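Local coordinates for protein tyrosinase (Burkholderia thailandensis, PDB 5ZRD) that probably hydroxylates monophenols to catechols and oxidises these further at a pair of copper ions, and works efficiently at acidic pH, at residues A239-C244 against E274-D279; A218-D223 against N235-K240. All coordinates share one frame; numbering follows the deposited sequence.

Contact 1 (A239-C244 against E274-D279); sequences AKYVRC and ESPHND. With CU (copper (II) ion), chain K.
Pro276 of the copper-binding helix 274-285 presses its ring against one face of Tyr241, and the two segments share no hydrogen bond. The segments 239-244 and 274-279 run nearly antiparallel, at 159°, and their axes come within 8.7 Å, a spacing that places Lys240 beside Pro276. The tight part is buried. Pro276 CB sits over the centre of the Tyr241 ring, 3.6 Å from the centroid and only 13° from the ring normal, a CH-pi contact, while Pro276 CG leans toward one side of the same face, 3.5 Å from Tyr241 CD1. Tyr241 OH reaches past the proline toward the backbone of His277, but its hydrogen bond goes to Glu119.

The other side is looser and partly exposed. Lys240, bent at its second and fourth torsions, crosses Asp279 at about a right angle and offers its methylene chain: CD lies 3.5 Å from Asp279 OD2, whereas NZ stays 5.5 Å from that oxygen, so the opposite charges do not pair directly. Ser275 OG, near the same lysine, is hydrogen-bonded to a citric acid molecule that probably comes from the crystallisation liquor.

The next residue after the proline, His277, turns its imidazole away from helix 237-244 and ligates copper through NE2 at 2.1 Å. Its ND1 donates in the ring plane to a lone pair of Glu274 O, 3.1 Å away, which helps fix the imidazole's rotation. Helix 315-334 packs on Tyr241 and His277, His281 and His320 complete the copper's histidine set, and His463 and Ser465 of strand 456-466 hold the Asp279 carboxylate.

Contact 2 (A218-D223 against N235-K240); sequences AWLKGD and NGVYAK
The indole of Trp219 meets the opposite segment at its edge: Val237 CG2 lies near the ring plane, 3.8 Å from Trp219 CE3. Outside the two segments, Tyr289 and His463 make edge-to-face contacts with the same indole, and its NE1 donates to Phe287 O. The phenol of Tyr238 takes the other course. With CG anti to the backbone N (chi1 177°), the ring is carried away from helix 205-221 toward Leu125, and it is Tyr238 CB that rests 3.5 Å from Leu220 O.

Val237 packs against both Trp219 and Leu220. Its CG2 branch, anti to the carbonyl carbon, reaches Trp219 and packs 3.3 Å from Trp219 O, while on another side Val237 CB meets the methyl Leu220 CD2 at 3.9 Å, the two side chains crossing obliquely.

The backbone supplies the polar part. Val237 N donates to Trp219 O at 2.8 Å with an angle of 160° at the hydrogen, approaching from above the carbonyl plane; a weak bond follows from Tyr238 N to Leu220 O. A water bridges Leu220 O and Ala239 N, accepting from the latter, so it links the last turn of one helix to the first turn of the next.

Two glycines make this closeness possible, their CA atoms 3.5 Å apart. Gly222 leaves the helix with positive phi (93°), and a CB on either residue would clash with the facing backbone. Gly236 holds the N-cap position of the following helix. The arrangement is a helix end joined to a helix start: carbonyls of the last turn of helix 205-221, Trp219 and Leu220, accept from first-turn N-H groups of helix 237-244, Val237 firmly and Tyr238 weakly, here within the largely helical central domain of tyrosinase.

How the contacts relate
Helix 237-244 is common to both contacts, which share Ala239 and Lys240 and have centres 9 Å apart. Contact 2 fixes the start of this helix against the end of helix 205-221; contact 1 sets its following turn against the copper-binding helix. Asp279 joins them directly: its CB packs 3.4 Å from Val237 CG2 and 3.6 Å from Trp219 CZ3, while Pro276 O lies 3.8 Å from Val237 CG1. Proximity to the metal differs sharply. Contact 1 contains His277, a copper ligand that also touches the bound oxygen atom, whereas in contact 2 the nearest atom of the Val237 side chain remains about 12 Å from copper.

Contact 1 (A239-C244 against E274-D279)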
ATOM      1  N   ALA A 239       2.227  36.465  31.557  1.00 29.58           N
ATOM      2  CA  ALA A 239       3.446  35.894  32.146  1.00 32.66           C
ATOM      3  C   ALA A 239       4.169  34.982  31.147  1.00 32.08           C
ATOM      4  O   ALA A 239       5.391  34.962  31.139  1.00 29.10           O
ATOM      5  CB  ALA A 239       3.110  35.106  33.388  1.00 35.56           C
ATOM      6  N   LYS A 240       3.430  34.151  30.408  1.00 29.19           N
ATOM      7  CA  LYS A 240       4.089  33.197  29.529  1.00 32.20           C
ATOM      8  C   LYS A 240       4.831  33.935  28.393  1.00 29.90           C
ATOM      9  O   LYS A 240       5.918  33.548  28.011  1.00 26.29           O
ATOM     10  CB  LYS A 240       3.057  32.204  28.989  1.00 38.40           C
ATOM     11  CG  LYS A 240       2.716  31.030  29.897  1.00 43.37           C
ATOM     12  CD  LYS A 240       2.346  29.799  29.077  1.00 54.85           C
ATOM     13  CE  LYS A 240       1.979  28.576  29.899  1.00 61.34           C
ATOM     14  NZ  LYS A 240       3.178  27.777  30.252  1.00 65.37           N
ATOM     15  N   TYR A 241       4.266  35.034  27.876  1.00 29.82           N
ATOM     16  CA  TYR A 241       4.929  35.844  26.836  1.00 28.60           C
ATOM     17  C   TYR A 241       6.179  36.533  27.400  1.00 29.23           C
ATOM     18  O   TYR A 241       7.221  36.546  26.749  1.00 25.66           O
ATOM     19  CB  TYR A 241       3.954  36.859  26.269  1.00 28.04           C
ATOM     20  CG  TYR A 241       3.213  36.486  25.010  1.00 31.60           C
ATOM     21  CD1 TYR A 241       3.869  35.927  23.920  1.00 34.03           C
ATOM     22  CD2 TYR A 241       1.872  36.812  24.854  1.00 29.82           C
ATOM     23  CE1 TYR A 241       3.192  35.610  22.749  1.00 33.25           C
ATOM     24  CE2 TYR A 241       1.194  36.524  23.681  1.00 29.52           C
ATOM     25  CZ  TYR A 241       1.853  35.926  22.622  1.00 32.07           C
ATOM     26  OH  TYR A 241       1.213  35.664  21.440  1.00 33.18           O
ATOM     27  N   VAL A 242       6.097  37.045  28.628  1.00 29.73           N
ATOM     28  CA  VAL A 242       7.269  37.625  29.312  1.00 30.28           C
ATOM     29  C   VAL A 242       8.349  36.555  29.452  1.00 31.47           C
ATOM     30  O   VAL A 242       9.490  36.776  29.041  1.00 32.38           O
ATOM     31  CB  VAL A 242       6.946  38.254  30.683  1.00 35.31           C
ATOM     32  CG1 VAL A 242       8.215  38.689  31.397  1.00 35.55           C
ATOM     33  CG2 VAL A 242       5.969  39.424  30.588  1.00 31.18           C
ATOM     34  N   ARG A 243       7.989  35.370  29.928  1.00 35.00           N
ATOM     35  CA  ARG A 243       8.971  34.252  30.049  1.00 36.12           C
ATOM     36  C   ARG A 243       9.680  33.967  28.715  1.00 34.92           C
ATOM     37  O   ARG A 243      10.899  33.686  28.704  1.00 35.95           O
ATOM     38  CB  ARG A 243       8.303  32.935  30.466  1.00 43.63           C
ATOM     39  CG  ARG A 243       8.272  32.665  31.959  1.00 58.08           C
ATOM     40  CD  ARG A 243       8.656  31.241  32.325  1.00 63.51           C
ATOM     41  NE  ARG A 243       8.445  31.080  33.757  1.00 77.34           N
ATOM     42  CZ  ARG A 243       9.337  31.383  34.704  1.00 82.18           C
ATOM     43  NH1 ARG A 243      10.607  31.577  34.382  1.00 70.86           N
ATOM     44  NH2 ARG A 243       8.949  31.483  35.968  1.00 79.78           N
ATOM     45  N   CYS A 244       8.929  33.938  27.600  1.00 31.82           N
ATOM     46  CA  CYS A 244       9.535  33.467  26.360  1.00 28.92           C
ATOM     47  C   CYS A 244      10.668  34.408  25.943  1.00 29.14           C
ATOM     48  O   CYS A 244      11.630  33.940  25.336  1.00 27.32           O
ATOM     49  CB  CYS A 244       8.510  33.255  25.253  1.00 32.99           C
ATOM     50  SG  CYS A 244       7.972  34.737  24.361  1.00 31.22           S
ATOM     51  N   GLU A 274       6.167  29.722  21.008  1.00 26.35           N
ATOM     52  CA  GLU A 274       5.083  28.899  20.489  1.00 27.26           C
ATOM     53  C   GLU A 274       3.999  28.632  21.557  1.00 27.60           C
ATOM     54  O   GLU A 274       2.859  28.370  21.193  1.00 26.45           O
ATOM     55  CB  GLU A 274       5.596  27.563  19.950  1.00 25.40           C
ATOM     56  CG  GLU A 274       4.622  26.904  19.002  1.00 25.93           C
ATOM     57  CD  GLU A 274       5.088  25.592  18.384  1.00 29.28           C
ATOM     58  OE1 GLU A 274       4.348  25.046  17.475  1.00 25.74           O
ATOM     59  OE2 GLU A 274       6.137  25.067  18.855  1.00 28.49           O
ATOM     60  N   SER A 275       4.379  28.662  22.826  1.00 27.44           N
ATOM     61  CA  SER A 275       3.512  28.260  23.937  1.00 28.44           C
ATOM     62  C   SER A 275       2.388  29.284  24.157  1.00 28.90           C
ATOM     63  O   SER A 275       1.229  28.961  24.020  1.00 29.58           O
ATOM     64  CB  SER A 275       4.343  27.988  25.179  1.00 25.68           C
ATOM     65  OG  SER A 275       3.568  27.387  26.210  1.00 32.14           O
ATOM     66  N   PRO A 276       2.730  30.521  24.508  1.00 29.86           N
ATOM     67  CA  PRO A 276       1.717  31.539  24.664  1.00 29.11           C
ATOM     68  C   PRO A 276       0.905  31.757  23.387  1.00 30.92           C
ATOM     69  O   PRO A 276      -0.308  32.063  23.457  1.00 29.78           O
ATOM     70  CB  PRO A 276       2.482  32.822  25.030  1.00 31.10           C
ATOM     71  CG  PRO A 276       3.916  32.491  24.701  1.00 29.53           C
ATOM     72  CD  PRO A 276       3.996  31.017  25.012  1.00 28.15           C
ATOM     73  N   HIS A 277       1.570  31.568  22.251  1.00 32.34           N
ATOM     74  CA  HIS A 277       0.925  31.549  20.925  1.00 28.67           C
ATOM     75  C   HIS A 277      -0.211  30.523  20.901  1.00 27.37           C
ATOM     76  O   HIS A 277      -1.339  30.865  20.569  1.00 25.90           O
ATOM     77  CB  HIS A 277       1.944  31.305  19.811  1.00 26.48           C
ATOM     78  CG  HIS A 277       1.401  30.555  18.643  1.00 27.65           C
ATOM     79  ND1 HIS A 277       1.337  29.171  18.624  1.00 28.01           N
ATOM     80  CD2 HIS A 277       0.942  30.957  17.443  1.00 26.26           C
ATOM     81  CE1 HIS A 277       0.852  28.760  17.460  1.00 27.63           C
ATOM     82  NE2 HIS A 277       0.613  29.825  16.709  1.00 26.90           N
ATOM     83  N   ASN A 278       0.118  29.287  21.240  1.00 27.49           N
ATOM     84  CA  ASN A 278      -0.855  28.216  21.394  1.00 27.12           C
ATOM     85  C   ASN A 278      -2.036  28.688  22.258  1.00 27.29           C
ATOM     86  O   ASN A 278      -3.206  28.480  21.866  1.00 29.54           O
ATOM     87  CB  ASN A 278      -0.206  26.956  21.955  1.00 27.80           C
ATOM     88  CG  ASN A 278       0.653  26.234  20.946  1.00 29.31           C
ATOM     89  OD1 ASN A 278       0.810  26.691  19.813  1.00 27.77           O
ATOM     90  ND2 ASN A 278       1.216  25.108  21.349  1.00 29.45           N
ATOM     91  N   ASP A 279      -1.757  29.353  23.378  1.00 26.75           N
ATOM     92  CA  ASP A 279      -2.837  29.805  24.284  1.00 29.39           C
ATOM     93  C   ASP A 279      -3.855  30.689  23.578  1.00 30.92           C
ATOM     94  O   ASP A 279      -5.064  30.531  23.780  1.00 33.27           O
ATOM     95  CB  ASP A 279      -2.273  30.565  25.494  1.00 30.77           C
ATOM     96  CG  ASP A 279      -1.356  29.702  26.382  1.00 34.32           C
ATOM     97  OD1 ASP A 279      -1.431  28.439  26.354  1.00 35.20           O
ATOM     98  OD2 ASP A 279      -0.546  30.304  27.117  1.00 34.08           O
TER
HETATM   99 CU    CU K 607      -0.666  30.480  15.131  1.00 45.09          CU

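Contact 2 (A218-D223 against N235-K240)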
ATOM      1  N   ALA A 218      -9.154  36.554  30.841  1.00 37.64           N
ATOM      2  CA  ALA A 218      -8.915  35.530  31.862  1.00 36.13           C
ATOM      3  C   ALA A 218      -7.665  34.730  31.503  1.00 33.88           C
ATOM      4  O   ALA A 218      -6.866  34.439  32.343  1.00 34.73           O
ATOM      5  CB  ALA A 218     -10.108  34.604  31.986  1.00 35.09           C
ATOM      6  N   TRP A 219      -7.565  34.314  30.255  1.00 34.93           N
ATOM      7  CA  TRP A 219      -6.368  33.634  29.776  1.00 34.48           C
ATOM      8  C   TRP A 219      -5.127  34.501  30.014  1.00 32.69           C
ATOM      9  O   TRP A 219      -4.107  34.012  30.511  1.00 30.06           O
ATOM     10  CB  TRP A 219      -6.501  33.309  28.294  1.00 34.30           C
ATOM     11  CG  TRP A 219      -7.119  31.984  27.977  1.00 33.30           C
ATOM     12  CD1 TRP A 219      -8.438  31.723  27.744  1.00 34.96           C
ATOM     13  CD2 TRP A 219      -6.433  30.749  27.755  1.00 35.02           C
ATOM     14  NE1 TRP A 219      -8.618  30.413  27.397  1.00 34.13           N
ATOM     15  CE2 TRP A 219      -7.409  29.787  27.409  1.00 33.92           C
ATOM     16  CE3 TRP A 219      -5.101  30.344  27.848  1.00 36.58           C
ATOM     17  CZ2 TRP A 219      -7.083  28.469  27.113  1.00 35.09           C
ATOM     18  CZ3 TRP A 219      -4.784  29.030  27.576  1.00 37.63           C
ATOM     19  CH2 TRP A 219      -5.761  28.105  27.220  1.00 34.09           C
ATOM     20  N   LEU A 220      -5.216  35.785  29.669  1.00 34.02           N
ATOM     21  CA  LEU A 220      -4.067  36.698  29.872  1.00 33.48           C
ATOM     22  C   LEU A 220      -3.749  36.870  31.364  1.00 32.92           C
ATOM     23  O   LEU A 220      -2.584  36.836  31.775  1.00 31.42           O
ATOM     24  CB  LEU A 220      -4.377  38.040  29.214  1.00 31.74           C
ATOM     25  CG  LEU A 220      -4.291  38.021  27.691  1.00 34.86           C
ATOM     26  CD1 LEU A 220      -4.983  39.237  27.126  1.00 37.22           C
ATOM     27  CD2 LEU A 220      -2.844  37.983  27.235  1.00 39.88           C
ATOM     28  N   LYS A 221      -4.789  37.044  32.167  1.00 37.19           N
ATOM     29  CA  LYS A 221      -4.610  37.153  33.597  1.00 38.69           C
ATOM     30  C   LYS A 221      -4.035  35.864  34.191  1.00 33.27           C
ATOM     31  O   LYS A 221      -3.078  35.948  34.918  1.00 32.53           O
ATOM     32  CB  LYS A 221      -5.930  37.457  34.307  1.00 40.31           C
ATOM     33  CG  LYS A 221      -5.736  37.925  35.738  1.00 45.53           C
ATOM     34  CD  LYS A 221      -7.019  38.364  36.427  1.00 53.98           C
ATOM     35  CE  LYS A 221      -6.780  38.882  37.836  1.00 64.50           C
ATOM     36  NZ  LYS A 221      -7.896  38.536  38.757  1.00 75.03           N
ATOM     37  N   GLY A 222      -4.600  34.689  33.882  1.00 32.10           N
ATOM     38  CA  GLY A 222      -4.269  33.445  34.632  1.00 34.66           C
ATOM     39  C   GLY A 222      -5.242  33.192  35.789  1.00 41.74           C
ATOM     40  O   GLY A 222      -5.030  32.328  36.652  1.00 40.37           O
ATOM     41  N   ASP A 223      -6.343  33.941  35.794  1.00 50.58           N
ATOM     42  CA  ASP A 223      -7.404  33.806  36.786  1.00 62.65           C
ATOM     43  C   ASP A 223      -8.623  34.551  36.214  1.00 62.91           C
ATOM     44  O   ASP A 223      -8.466  35.147  35.134  1.00 56.12           O
ATOM     45  CB  ASP A 223      -6.932  34.392  38.128  1.00 64.10           C
ATOM     46  CG  ASP A 223      -7.454  33.622  39.303  1.00 63.20           C
ATOM     47  OD1 ASP A 223      -8.603  33.114  39.188  1.00 46.91           O
ATOM     48  OD2 ASP A 223      -6.699  33.531  40.309  1.00 68.05           O
ATOM     49  N   ASN A 235       0.751  32.803  36.066  1.00 37.97           N
ATOM     50  CA  ASN A 235       0.302  31.634  35.298  1.00 39.54           C
ATOM     51  C   ASN A 235      -0.331  31.970  33.947  1.00 36.42           C
ATOM     52  O   ASN A 235      -0.610  31.038  33.186  1.00 39.15           O
ATOM     53  CB  ASN A 235      -0.849  30.920  35.987  1.00 39.81           C
ATOM     54  CG  ASN A 235      -0.478  30.598  37.401  1.00 46.17           C
ATOM     55  OD1 ASN A 235      -1.134  31.092  38.318  1.00 51.47           O
ATOM     56  ND2 ASN A 235       0.620  29.872  37.557  1.00 41.73           N
ATOM     57  N   GLY A 236      -0.673  33.228  33.715  1.00 32.83           N
ATOM     58  CA  GLY A 236      -1.467  33.602  32.556  1.00 34.88           C
ATOM     59  C   GLY A 236      -0.632  33.708  31.276  1.00 35.73           C
ATOM     60  O   GLY A 236       0.560  33.452  31.275  1.00 31.26           O
ATOM     61  N   VAL A 237      -1.287  34.077  30.177  1.00 35.82           N
ATOM     62  CA  VAL A 237      -0.599  34.211  28.913  1.00 35.11           C
ATOM     63  C   VAL A 237       0.339  35.413  28.972  1.00 33.25           C
ATOM     64  O   VAL A 237       1.366  35.397  28.320  1.00 31.34           O
ATOM     65  CB  VAL A 237      -1.573  34.342  27.730  1.00 34.65           C
ATOM     66  CG1 VAL A 237      -0.801  34.461  26.417  1.00 32.89           C
ATOM     67  CG2 VAL A 237      -2.540  33.168  27.708  1.00 32.03           C
ATOM     68  N   TYR A 238       0.005  36.422  29.770  1.00 28.07           N
ATOM     69  CA  TYR A 238       0.880  37.566  29.887  1.00 30.73           C
ATOM     70  C   TYR A 238       2.260  37.144  30.414  1.00 31.61           C
ATOM     71  O   TYR A 238       3.341  37.429  29.778  1.00 27.67           O
ATOM     72  CB  TYR A 238       0.237  38.632  30.775  1.00 32.91           C
ATOM     73  CG  TYR A 238       1.094  39.846  31.016  1.00 31.56           C
ATOM     74  CD1 TYR A 238       2.051  39.868  32.022  1.00 32.67           C
ATOM     75  CD2 TYR A 238       0.954  40.980  30.229  1.00 32.02           C
ATOM     76  CE1 TYR A 238       2.835  41.000  32.243  1.00 34.33           C
ATOM     77  CE2 TYR A 238       1.731  42.112  30.438  1.00 31.49           C
ATOM     78  CZ  TYR A 238       2.671  42.126  31.452  1.00 33.45           C
ATOM     79  OH  TYR A 238       3.424  43.246  31.644  1.00 35.37           O
ATOM     80  N   ALA A 239       2.227  36.465  31.557  1.00 29.58           N
ATOM     81  CA  ALA A 239       3.446  35.894  32.146  1.00 32.66           C
ATOM     82  C   ALA A 239       4.169  34.982  31.147  1.00 32.08           C
ATOM     83  O   ALA A 239       5.391  34.962  31.139  1.00 29.10           O
ATOM     84  CB  ALA A 239       3.110  35.106  33.388  1.00 35.56           C
ATOM     85  N   LYS A 240       3.430  34.151  30.408  1.00 29.19           N
ATOM     86  CA  LYS A 240       4.089  33.197  29.529  1.00 32.20           C
ATOM     87  C   LYS A 240       4.831  33.935  28.393  1.00 29.90           C
ATOM     88  O   LYS A 240       5.918  33.548  28.011  1.00 26.29           O
ATOM     89  CB  LYS A 240       3.057  32.204  28.989  1.00 38.40           C
ATOM     90  CG  LYS A 240       2.716  31.030  29.897  1.00 43.37           C
ATOM     91  CD  LYS A 240       2.346  29.799  29.077  1.00 54.85           C
ATOM     92  CE  LYS A 240       1.979  28.576  29.899  1.00 61.34           C
ATOM     93  NZ  LYS A 240       3.178  27.777  30.252  1.00 65.37           N
TER
HETATM   94  O   HOH W   1      -0.302  36.384  33.285  1.00 32.32           O